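Local coordinates for methyltransferase small domain-containing protein (Thermoplasma acidophilum, PDB 1NE2), which is of unknown function but is probably an S-adenosylmethionine-dependent methyltransferase, at residues 77-82 / 97-102; 168-173 / 188-193. All blocks are in the same frame, centred on the assembly; numbering follows the deposited sequence.

Interaction 1. Residues 77-82 / 97-102; sequences VTAFDI and VNFMVA
Thr-78, Ala-79 and Phe-80 pair with Asn-98, Phe-99 and Met-100 in the two parallel strands of a beta-alpha-beta unit, whose helix, 84-93, carries the chain from the end of one strand to the start of the other. The backbone ladder runs from Asn-98 N bonded to Val-77 O at 2.9 Å through to Ala-102 N on Asp-81 O; the link from Asp-81 N to Met-100 O is weak.

On one face Thr-78 and Asn-98 lie side by side, pointing the same way. A chi1 of 175° sets Asn-98 CG anti to the backbone N, alongside the threonine, and ND2 donates to Thr-78 OG1 at 3.1 Å, the acceptor lying close to the amide plane. Both also reach beyond the chain: Asn-98 ND2 bonds Glu-75 O of the second subunit, and Thr-78 OG1 bonds Ser-76 OG of the second subunit, so a hydroxyl and an amide suit this face, where the subunits meet. Met-100, a selenomethionine, sets CG against Phe-80 CB (3.7 Å), then bends at its last torsion (chi3 75°), bringing CE tightly against Thr-78 CG2 (3.5 Å). An alanine in place of Thr-78 would probably leave Asn-98 ND2 without its partner in this chain, Ser-76 of the second subunit without its mate, and Met-100 CE looser.

This is the Rossmann-like arrangement of the AdoMet methyltransferases, and its other face is covered by helices 64-71 and 84-93. There the small Ala-79 leaves room for the Phe-99 ring, Ala-79 CB lying 3.6 Å from Phe-99 CD1, while Val-97 CG1 sits over the ring centre and also meets Val-77 CG1 at 3.9 Å. Asp-81, at the strand's end, turns its carboxylate to the backbone N-H groups of Gly-61 and Asp-83, joining this strand to a probable glycine-rich loop.

Interaction 2. Residues 168-173 / 188-193; sequences EKVYIT and IEAVIF
The pairing of Glu-168, Val-170 and Ile-172 with Ile-192, Ala-190 and Ile-188 is an antiparallel beta ladder between the last two strands of the chain, at the edge of the central sheet. The strands are strongly twisted, their directions 139° apart. At the centre, Ala-190 N reaches Val-170 O at 2.8 Å, almost in line with the carbonyl, whereas Val-170 N approaches Ala-190 O from well above its plane (3.1 Å). The terminal bond, Ile-188 N to Ile-172 O, is weak.

Val-170 fills the middle of one face. Its CG2, lying between the backbone N and the carbonyl carbon, presses tightly on Ala-190 CB (3.4 Å), a spot where a methyl suffices; CG1 meets Ile-192 CD1 at 3.5 Å, the two side chains crossing at about a right angle. Ile-172 CG1 touches the same Ala-190 CB at 3.8 Å, from roughly a right angle to the valine methyl.

Strands 162-173 and 187-197, consecutive in sequence and joined by a long connection, form the C-terminal hairpin of the methyltransferase fold, the only antiparallel strand of its sheet being 187-197. Helix 34-46 packs over the Ile-192 side, where Glu-168 OE2 also bonds Tyr-39 OH.

On the opposite face Lys-169 and Glu-189 cross at about a right angle. Lys-169 CD lies against Glu-189 OE1 (3.3 Å), but the charged ends do not meet: the Lys-169 chain bends at chi3 (65°), and NZ donates to Tyr-171 OH at 2.7 Å, while Glu-189 OE2 forms a salt bridge with Arg-151. Tyr-171 CD1 leans on Ile-188 O at 3.5 Å.

Interactions 1 and 2 take in the two outermost strands of a single mixed sheet, 98-101 and 162-173, each with its inner neighbour. Their centres are 25 Å apart, on opposite sides of the chain's centre, and their nearest atoms stay about 16 Å from each other, so the two do not touch. The first is parallel and closed by a helical crossover; the second is antiparallel and closed by a long connection. Residues 77-82 and 97-102 also meet the second subunit, which does not touch interaction 2. By analogy with relatives, the cofactor pocket would lie near interaction 1, where Asp-81 meets the probable glycine-rich loop.

Interaction 1. Residues 77-82 / 97-102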
ATOM      1  N   VAL B  77      -2.742   2.462  -3.581  1.00 15.58           N
ATOM      2  CA  VAL B  77      -2.466   1.549  -4.678  1.00 14.39           C
ATOM      3  C   VAL B  77      -0.977   1.566  -4.988  1.00 15.47           C
ATOM      4  O   VAL B  77      -0.372   2.625  -5.156  1.00 16.21           O
ATOM      5  CB  VAL B  77      -3.234   1.929  -5.967  1.00 14.14           C
ATOM      6  CG1 VAL B  77      -2.968   0.884  -7.044  1.00 13.36           C
ATOM      7  CG2 VAL B  77      -4.739   2.024  -5.689  1.00 14.23           C
ATOM      8  N   THR B  78      -0.390   0.381  -5.047  1.00 14.81           N
ATOM      9  CA  THR B  78       1.022   0.246  -5.359  1.00 14.53           C
ATOM     10  C   THR B  78       1.051  -0.675  -6.574  1.00 14.31           C
ATOM     11  O   THR B  78       0.227  -1.578  -6.692  1.00 14.75           O
ATOM     12  CB  THR B  78       1.778  -0.352  -4.154  1.00 16.87           C
ATOM     13  OG1 THR B  78       1.814   0.623  -3.099  1.00 16.20           O
ATOM     14  CG2 THR B  78       3.195  -0.754  -4.535  1.00 14.97           C
ATOM     15  N   ALA B  79       1.963  -0.429  -7.502  1.00 14.03           N
ATOM     16  CA  ALA B  79       2.018  -1.253  -8.705  1.00 13.02           C
ATOM     17  C   ALA B  79       3.451  -1.335  -9.191  1.00 16.11           C
ATOM     18  O   ALA B  79       4.180  -0.354  -9.126  1.00 19.14           O
ATOM     19  CB  ALA B  79       1.126  -0.647  -9.791  1.00 15.72           C
ATOM     20  N   PHE B  80       3.848  -2.500  -9.691  1.00 16.17           N
ATOM     21  CA  PHE B  80       5.216  -2.675 -10.153  1.00 16.41           C
ATOM     22  C   PHE B  80       5.318  -3.469 -11.444  1.00 18.50           C
ATOM     23  O   PHE B  80       4.422  -4.235 -11.803  1.00 17.66           O
ATOM     24  CB  PHE B  80       6.037  -3.364  -9.061  1.00 16.90           C
ATOM     25  CG  PHE B  80       5.649  -4.801  -8.818  1.00 15.56           C
ATOM     26  CD1 PHE B  80       6.266  -5.833  -9.522  1.00 17.44           C
ATOM     27  CD2 PHE B  80       4.679  -5.121  -7.869  1.00 16.91           C
ATOM     28  CE1 PHE B  80       5.923  -7.167  -9.282  1.00 19.06           C
ATOM     29  CE2 PHE B  80       4.328  -6.446  -7.619  1.00 16.17           C
ATOM     30  CZ  PHE B  80       4.952  -7.472  -8.327  1.00 16.82           C
ATOM     31  N   ASP B  81       6.430  -3.269 -12.142  1.00 19.43           N
ATOM     32  CA  ASP B  81       6.702  -3.961 -13.391  1.00 19.76           C
ATOM     33  C   ASP B  81       8.214  -3.978 -13.525  1.00 21.18           C
ATOM     34  O   ASP B  81       8.897  -3.096 -13.009  1.00 19.21           O
ATOM     35  CB  ASP B  81       6.105  -3.214 -14.587  1.00 18.92           C
ATOM     36  CG  ASP B  81       5.960  -4.103 -15.811  1.00 24.90           C
ATOM     37  OD1 ASP B  81       4.873  -4.688 -15.987  1.00 23.19           O
ATOM     38  OD2 ASP B  81       6.936  -4.239 -16.586  1.00 26.60           O
ATOM     39  N   ILE B  82       8.734  -4.979 -14.217  1.00 22.75           N
ATOM     40  CA  ILE B  82      10.171  -5.082 -14.401  1.00 28.78           C
ATOM     41  C   ILE B  82      10.649  -4.102 -15.471  1.00 28.93           C
ATOM     42  O   ILE B  82      11.814  -3.705 -15.481  1.00 28.53           O
ATOM     43  CB  ILE B  82      10.562  -6.514 -14.819  1.00 29.12           C
ATOM     44  CG1 ILE B  82      12.088  -6.644 -14.883  1.00 33.45           C
ATOM     45  CG2 ILE B  82       9.927  -6.852 -16.158  1.00 29.65           C
ATOM     46  CD1 ILE B  82      12.776  -6.412 -13.555  1.00 34.40           C
ATOM     47  N   VAL B  97      -1.114   6.791  -8.145  1.00 20.26           N
ATOM     48  CA  VAL B  97      -0.674   5.437  -7.835  1.00 18.48           C
ATOM     49  C   VAL B  97       0.824   5.372  -7.569  1.00 19.30           C
ATOM     50  O   VAL B  97       1.615   6.068  -8.213  1.00 19.71           O
ATOM     51  CB  VAL B  97      -0.997   4.476  -8.991  1.00 18.23           C
ATOM     52  CG1 VAL B  97      -0.283   3.146  -8.785  1.00 19.49           C
ATOM     53  CG2 VAL B  97      -2.507   4.267  -9.088  1.00 21.32           C
ATOM     54  N   ASN B  98       1.202   4.530  -6.613  1.00 16.04           N
ATOM     55  CA  ASN B  98       2.599   4.336  -6.259  1.00 17.51           C
ATOM     56  C   ASN B  98       3.222   3.319  -7.222  1.00 17.91           C
ATOM     57  O   ASN B  98       3.248   2.119  -6.943  1.00 17.27           O
ATOM     58  CB  ASN B  98       2.689   3.848  -4.803  1.00 15.98           C
ATOM     59  CG  ASN B  98       4.105   3.492  -4.385  1.00 17.96           C
ATOM     60  OD1 ASN B  98       5.078   4.118  -4.823  1.00 14.82           O
ATOM     61  ND2 ASN B  98       4.228   2.488  -3.519  1.00 18.56           N
ATOM     62  N   PHE B  99       3.706   3.808  -8.364  1.00 17.33           N
ATOM     63  CA  PHE B  99       4.341   2.955  -9.370  1.00 18.05           C
ATOM     64  C   PHE B  99       5.835   2.805  -9.109  1.00 19.87           C
ATOM     65  O   PHE B  99       6.497   3.744  -8.676  1.00 19.49           O
ATOM     66  CB  PHE B  99       4.151   3.539 -10.772  1.00 18.81           C
ATOM     67  CG  PHE B  99       2.775   3.343 -11.334  1.00 18.38           C
ATOM     68  CD1 PHE B  99       2.339   2.079 -11.724  1.00 16.79           C
ATOM     69  CD2 PHE B  99       1.921   4.429 -11.498  1.00 18.30           C
ATOM     70  CE1 PHE B  99       1.073   1.903 -12.273  1.00 19.79           C
ATOM     71  CE2 PHE B  99       0.654   4.261 -12.044  1.00 19.92           C
ATOM     72  CZ  PHE B  99       0.229   2.998 -12.434  1.00 18.87           C
HETATM   73  N   MSE B 100       6.364   1.621  -9.390  1.00 19.73           N
HETATM   74  CA  MSE B 100       7.780   1.360  -9.185  1.00 21.32           C
HETATM   75  C   MSE B 100       8.286   0.279 -10.122  1.00 22.07           C
HETATM   76  O   MSE B 100       7.534  -0.601 -10.543  1.00 20.29           O
HETATM   77  CB  MSE B 100       8.019   0.917  -7.741  1.00 27.31           C
HETATM   78  CG  MSE B 100       7.161  -0.278  -7.347  1.00 33.45           C
HETATM   79 SE   MSE B 100       7.380  -0.792  -5.512  0.65 49.25          SE
HETATM   80  CE  MSE B 100       6.384   0.640  -4.700  1.00 46.02           C
ATOM     81  N   VAL B 101       9.568   0.363 -10.462  1.00 21.94           N
ATOM     82  CA  VAL B 101      10.190  -0.643 -11.305  1.00 22.32           C
ATOM     83  C   VAL B 101      10.735  -1.654 -10.304  1.00 22.56           C
ATOM     84  O   VAL B 101      11.424  -1.281  -9.355  1.00 24.91           O
ATOM     85  CB  VAL B 101      11.366  -0.059 -12.125  1.00 24.30           C
ATOM     86  CG1 VAL B 101      12.021  -1.158 -12.948  1.00 22.90           C
ATOM     87  CG2 VAL B 101      10.864   1.052 -13.036  1.00 21.14           C
ATOM     88  N   ALA B 102      10.407  -2.927 -10.488  1.00 21.57           N
ATOM     89  CA  ALA B 102      10.895  -3.942  -9.566  1.00 23.12           C
ATOM     90  C   ALA B 102      10.620  -5.352 -10.038  1.00 23.95           C
ATOM     91  O   ALA B 102       9.690  -5.597 -10.806  1.00 21.52           O
ATOM     92  CB  ALA B 102      10.264  -3.743  -8.186  1.00 24.00           C
TER

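Interaction 2. Residues 168-173 / 188-193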
ATOM      1  N   GLU B 168     -13.745 -18.128 -12.876  1.00 19.61           N
ATOM      2  CA  GLU B 168     -14.684 -17.751 -13.909  1.00 18.40           C
ATOM      3  C   GLU B 168     -14.140 -17.716 -15.326  1.00 17.87           C
ATOM      4  O   GLU B 168     -13.062 -17.178 -15.582  1.00 17.94           O
ATOM      5  CB  GLU B 168     -15.252 -16.383 -13.538  1.00 17.93           C
ATOM      6  CG  GLU B 168     -16.260 -15.821 -14.511  1.00 20.60           C
ATOM      7  CD  GLU B 168     -16.672 -14.419 -14.134  1.00 23.21           C
ATOM      8  OE1 GLU B 168     -16.235 -13.939 -13.066  1.00 24.33           O
ATOM      9  OE2 GLU B 168     -17.432 -13.796 -14.897  1.00 20.96           O
ATOM     10  N   LYS B 169     -14.907 -18.280 -16.252  1.00 19.28           N
ATOM     11  CA  LYS B 169     -14.506 -18.295 -17.648  1.00 21.93           C
ATOM     12  C   LYS B 169     -14.935 -16.988 -18.310  1.00 21.81           C
ATOM     13  O   LYS B 169     -16.081 -16.561 -18.178  1.00 21.24           O
ATOM     14  CB  LYS B 169     -15.156 -19.481 -18.370  1.00 25.58           C
ATOM     15  CG  LYS B 169     -14.820 -19.568 -19.850  1.00 32.83           C
ATOM     16  CD  LYS B 169     -15.530 -20.737 -20.523  1.00 39.72           C
ATOM     17  CE  LYS B 169     -17.041 -20.546 -20.526  1.00 41.77           C
ATOM     18  NZ  LYS B 169     -17.745 -21.644 -21.253  1.00 45.61           N
ATOM     19  N   VAL B 170     -14.002 -16.348 -19.000  1.00 22.71           N
ATOM     20  CA  VAL B 170     -14.281 -15.107 -19.711  1.00 25.53           C
ATOM     21  C   VAL B 170     -13.686 -15.273 -21.101  1.00 24.97           C
ATOM     22  O   VAL B 170     -12.628 -15.879 -21.265  1.00 23.07           O
ATOM     23  CB  VAL B 170     -13.648 -13.877 -19.009  1.00 29.81           C
ATOM     24  CG1 VAL B 170     -14.250 -13.702 -17.628  1.00 32.09           C
ATOM     25  CG2 VAL B 170     -12.154 -14.043 -18.907  1.00 32.07           C
ATOM     26  N   TYR B 171     -14.373 -14.758 -22.109  1.00 21.97           N
ATOM     27  CA  TYR B 171     -13.871 -14.899 -23.463  1.00 26.34           C
ATOM     28  C   TYR B 171     -13.141 -13.666 -23.950  1.00 25.39           C
ATOM     29  O   TYR B 171     -13.556 -12.531 -23.695  1.00 27.21           O
ATOM     30  CB  TYR B 171     -15.018 -15.263 -24.407  1.00 29.77           C
ATOM     31  CG  TYR B 171     -15.499 -16.680 -24.211  1.00 32.49           C
ATOM     32  CD1 TYR B 171     -14.775 -17.755 -24.723  1.00 36.75           C
ATOM     33  CD2 TYR B 171     -16.651 -16.953 -23.475  1.00 36.93           C
ATOM     34  CE1 TYR B 171     -15.181 -19.067 -24.506  1.00 40.24           C
ATOM     35  CE2 TYR B 171     -17.067 -18.268 -23.250  1.00 39.45           C
ATOM     36  CZ  TYR B 171     -16.327 -19.317 -23.769  1.00 41.16           C
ATOM     37  OH  TYR B 171     -16.725 -20.616 -23.553  1.00 45.81           O
ATOM     38  N   ILE B 172     -12.028 -13.908 -24.632  1.00 27.06           N
ATOM     39  CA  ILE B 172     -11.194 -12.853 -25.188  1.00 25.11           C
ATOM     40  C   ILE B 172     -11.128 -13.071 -26.692  1.00 24.65           C
ATOM     41  O   ILE B 172     -10.980 -14.201 -27.152  1.00 23.56           O
ATOM     42  CB  ILE B 172      -9.764 -12.911 -24.607  1.00 27.38           C
ATOM     43  CG1 ILE B 172      -9.810 -12.649 -23.100  1.00 30.22           C
ATOM     44  CG2 ILE B 172      -8.866 -11.888 -25.298  1.00 26.46           C
ATOM     45  CD1 ILE B 172     -10.380 -11.283 -22.730  1.00 28.26           C
ATOM     46  N   THR B 173     -11.240 -11.992 -27.458  1.00 24.26           N
ATOM     47  CA  THR B 173     -11.198 -12.108 -28.910  1.00 23.92           C
ATOM     48  C   THR B 173      -9.799 -12.357 -29.460  1.00 22.54           C
ATOM     49  O   THR B 173      -8.818 -11.821 -28.955  1.00 23.52           O
ATOM     50  CB  THR B 173     -11.756 -10.831 -29.581  1.00 25.20           C
ATOM     51  OG1 THR B 173     -13.168 -10.755 -29.356  1.00 25.26           O
ATOM     52  CG2 THR B 173     -11.481 -10.843 -31.086  1.00 27.59           C
ATOM     53  N   ILE B 188     -10.810 -16.948 -27.693  1.00 44.52           N
ATOM     54  CA  ILE B 188     -10.185 -17.925 -26.810  1.00 42.16           C
ATOM     55  C   ILE B 188     -10.717 -17.782 -25.390  1.00 42.01           C
ATOM     56  O   ILE B 188     -11.448 -16.840 -25.074  1.00 40.68           O
ATOM     57  CB  ILE B 188      -8.650 -17.774 -26.781  1.00 42.44           C
ATOM     58  CG1 ILE B 188      -8.272 -16.310 -26.544  1.00 44.17           C
ATOM     59  CG2 ILE B 188      -8.053 -18.312 -28.070  1.00 44.49           C
ATOM     60  CD1 ILE B 188      -6.780 -16.061 -26.493  1.00 46.18           C
ATOM     61  N   GLU B 189     -10.330 -18.716 -24.531  1.00 37.28           N
ATOM     62  CA  GLU B 189     -10.797 -18.710 -23.155  1.00 34.54           C
ATOM     63  C   GLU B 189      -9.773 -18.167 -22.165  1.00 28.10           C
ATOM     64  O   GLU B 189      -8.595 -18.528 -22.198  1.00 27.74           O
ATOM     65  CB  GLU B 189     -11.201 -20.132 -22.761  1.00 38.04           C
ATOM     66  CG  GLU B 189     -12.005 -20.242 -21.482  1.00 43.14           C
ATOM     67  CD  GLU B 189     -12.447 -21.668 -21.202  1.00 46.80           C
ATOM     68  OE1 GLU B 189     -13.083 -22.279 -22.088  1.00 49.92           O
ATOM     69  OE2 GLU B 189     -12.162 -22.178 -20.098  1.00 48.09           O
ATOM     70  N   ALA B 190     -10.228 -17.275 -21.294  1.00 24.15           N
ATOM     71  CA  ALA B 190      -9.371 -16.715 -20.260  1.00 18.12           C
ATOM     72  C   ALA B 190     -10.024 -17.146 -18.957  1.00 18.60           C
ATOM     73  O   ALA B 190     -11.155 -17.641 -18.956  1.00 19.51           O
ATOM     74  CB  ALA B 190      -9.327 -15.189 -20.359  1.00 17.56           C
ATOM     75  N   VAL B 191      -9.321 -16.972 -17.848  1.00 17.68           N
ATOM     76  CA  VAL B 191      -9.874 -17.362 -16.563  1.00 17.31           C
ATOM     77  C   VAL B 191      -9.588 -16.323 -15.490  1.00 17.82           C
ATOM     78  O   VAL B 191      -8.494 -15.756 -15.428  1.00 18.11           O
ATOM     79  CB  VAL B 191      -9.317 -18.737 -16.103  1.00 17.46           C
ATOM     80  CG1 VAL B 191      -7.814 -18.653 -15.874  1.00 16.85           C
ATOM     81  CG2 VAL B 191     -10.027 -19.186 -14.834  1.00 17.15           C
ATOM     82  N   ILE B 192     -10.597 -16.074 -14.663  1.00 16.16           N
ATOM     83  CA  ILE B 192     -10.498 -15.140 -13.554  1.00 18.27           C
ATOM     84  C   ILE B 192     -10.520 -15.940 -12.260  1.00 16.36           C
ATOM     85  O   ILE B 192     -11.433 -16.741 -12.037  1.00 17.95           O
ATOM     86  CB  ILE B 192     -11.689 -14.154 -13.527  1.00 16.59           C
ATOM     87  CG1 ILE B 192     -11.582 -13.164 -14.691  1.00 19.38           C
ATOM     88  CG2 ILE B 192     -11.721 -13.404 -12.184  1.00 19.93           C
ATOM     89  CD1 ILE B 192     -12.783 -12.232 -14.805  1.00 19.15           C
ATOM     90  N   PHE B 193      -9.511 -15.723 -11.423  1.00 16.42           N
ATOM     91  CA  PHE B 193      -9.402 -16.391 -10.129  1.00 16.51           C
ATOM     92  C   PHE B 193      -9.519 -15.369  -9.011  1.00 15.36           C
ATOM     93  O   PHE B 193      -8.981 -14.272  -9.119  1.00 14.87           O
ATOM     94  CB  PHE B 193      -8.048 -17.098  -9.992  1.00 16.54           C
ATOM     95  CG  PHE B 193      -8.015 -18.468 -10.592  1.00 17.26           C
ATOM     96  CD1 PHE B 193      -8.728 -19.510 -10.008  1.00 21.71           C
ATOM     97  CD2 PHE B 193      -7.283 -18.720 -11.750  1.00 18.19           C
ATOM     98  CE1 PHE B 193      -8.712 -20.791 -10.573  1.00 22.09           C
ATOM     99  CE2 PHE B 193      -7.261 -19.997 -12.320  1.00 17.78           C
ATOM    100  CZ  PHE B 193      -7.977 -21.029 -11.728  1.00 21.53           C
TER